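Long-range contact in oxidoreductase, Gfo/Idh/MocA family (Vibrio cholerae, PDB 1XEA), which probably works as a dinucleotide-dependent oxidoreductase, with a Rossmann-fold nucleotide-binding domain joined to a large mixed beta-sheet: residues S174-S178 with L210-S214. Numbering follows the deposited sequence.
Sequences SVNLS and LLHAS
Val175 and Leu211 bring the end of helix 160-175 down onto strand 209-216, and their side chains run antiparallel, side against side. One branch of the valine, CG1, lies anti to the backbone N (chi1 174°), and from there it rests on CB of Leu211 at 3.3 Å and beside the backbone N of His212. The other branch, CG2, lies 3.6 Å from the carbonyl O of His212, so the two methyls span the backbone of His212, one near its N and the other near its O. Leu211 turns its isobutyl end over the carbonyl O of Val175, with CD2 3.6 Å from that oxygen. The last turn of the helix and the chain leaving it pack on one face of the mixed beta-sheet domain that accompanies the Rossmann domain in the Gfo/Idh/MocA family; strands 146-152 and 196-206 flank the strand concerned, and Trp149 of the former also touches Val175. Where the helix stops, the chain folds into an inverse gamma turn centred on Asn176, closed by a hydrogen bond from Leu177 N to Val175 O, 2.7 Å. The same carbonyl therefore serves the turn while Leu211 packs against it. At the end of the turn, Leu177 CD1 makes a looser apolar approach to Leu211 CD2, and the next residue's Ser178 OG, hydrogen-bonded to Thr206 and Trp204, stands 3.9 Å from Leu211 CD1.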
loop_
_atom_site.group_PDB
_atom_site.type_symbol
_atom_site.label_atom_id
_atom_site.label_comp_id
_atom_site.label_asym_id
_atom_site.label_seq_id
_atom_site.Cartn_x
_atom_site.Cartn_y
_atom_site.Cartn_z
ATOM N N SER A 174 14.305 -15.360 -16.497
ATOM C CA SER A 174 13.788 -14.000 -16.595
ATOM C C SER A 174 14.839 -12.940 -16.322
ATOM O O SER A 174 14.729 -11.809 -16.785
ATOM C CB SER A 174 12.618 -13.813 -15.629
ATOM O OG SER A 174 11.573 -14.703 -15.938
ATOM N N VAL A 175 15.862 -13.320 -15.577
ATOM C CA VAL A 175 16.918 -12.405 -15.218
ATOM C C VAL A 175 18.158 -12.606 -16.066
ATOM O O VAL A 175 19.000 -11.718 -16.157
ATOM C CB VAL A 175 17.274 -12.603 -13.743
ATOM C CG1 VAL A 175 18.467 -11.778 -13.382
ATOM C CG2 VAL A 175 16.089 -12.211 -12.870
ATOM N N ASN A 176 18.252 -13.778 -16.693
ATOM C CA ASN A 176 19.396 -14.163 -17.524
ATOM C C ASN A 176 19.510 -13.368 -18.831
ATOM O O ASN A 176 19.422 -13.918 -19.925
ATOM C CB ASN A 176 19.307 -15.657 -17.822
ATOM C CG ASN A 176 20.612 -16.226 -18.300
ATOM O OD1 ASN A 176 21.582 -15.496 -18.496
ATOM N ND2 ASN A 176 20.656 -17.536 -18.479
ATOM N N LEU A 177 19.736 -12.068 -18.694
ATOM C CA LEU A 177 19.836 -11.169 -19.828
ATOM C C LEU A 177 21.246 -11.088 -20.407
ATOM O O LEU A 177 21.489 -10.352 -21.361
ATOM C CB LEU A 177 19.377 -9.779 -19.394
ATOM C CG LEU A 177 17.979 -9.679 -18.776
ATOM C CD1 LEU A 177 17.859 -8.378 -18.021
ATOM C CD2 LEU A 177 16.909 -9.792 -19.850
ATOM N N SER A 178 22.178 -11.831 -19.821
ATOM C CA SER A 178 23.565 -11.819 -20.281
ATOM C C SER A 178 23.992 -13.180 -20.826
ATOM O O SER A 178 25.169 -13.405 -21.122
ATOM C CB SER A 178 24.487 -11.443 -19.121
ATOM O OG SER A 178 24.575 -12.507 -18.183
ATOM N N LEU A 210 23.779 -6.002 -12.334
ATOM C CA LEU A 210 23.774 -7.077 -11.367
ATOM C C LEU A 210 22.451 -7.819 -11.492
ATOM O O LEU A 210 21.379 -7.236 -11.296
ATOM C CB LEU A 210 23.950 -6.520 -9.957
ATOM C CG LEU A 210 23.856 -7.526 -8.798
ATOM C CD1 LEU A 210 25.076 -8.432 -8.738
ATOM C CD2 LEU A 210 23.720 -6.743 -7.503
ATOM N N LEU A 211 22.542 -9.101 -11.844
ATOM C CA LEU A 211 21.378 -9.969 -12.027
ATOM C C LEU A 211 21.174 -10.829 -10.784
ATOM O O LEU A 211 22.141 -11.256 -10.156
ATOM C CB LEU A 211 21.588 -10.838 -13.269
ATOM C CG LEU A 211 21.894 -10.005 -14.517
ATOM C CD1 LEU A 211 21.975 -10.877 -15.760
ATOM C CD2 LEU A 211 20.802 -8.972 -14.682
ATOM N N HIS A 212 19.919 -11.085 -10.426
ATOM C CA HIS A 212 19.635 -11.864 -9.222
ATOM C C HIS A 212 18.314 -12.621 -9.276
ATOM O O HIS A 212 17.251 -12.029 -9.483
ATOM C CB HIS A 212 19.641 -10.930 -8.006
ATOM C CG HIS A 212 19.482 -11.630 -6.687
ATOM N ND1 HIS A 212 19.361 -10.946 -5.494
ATOM C CD2 HIS A 212 19.436 -12.946 -6.368
ATOM C CE1 HIS A 212 19.249 -11.810 -4.500
ATOM N NE2 HIS A 212 19.292 -13.030 -5.005
ATOM N N ALA A 213 18.392 -13.934 -9.080
ATOM C CA ALA A 213 17.213 -14.796 -9.077
ATOM C C ALA A 213 17.107 -15.354 -7.668
ATOM O O ALA A 213 18.044 -15.959 -7.161
ATOM C CB ALA A 213 17.366 -15.919 -10.091
ATOM N N SER A 214 15.952 -15.154 -7.050
ATOM C CA SER A 214 15.725 -15.571 -5.684
ATOM C C SER A 214 14.409 -16.348 -5.552
ATOM O O SER A 214 13.358 -15.920 -6.039
ATOM C CB SER A 214 15.722 -14.308 -4.819
ATOM O OG SER A 214 15.312 -14.527 -3.493
#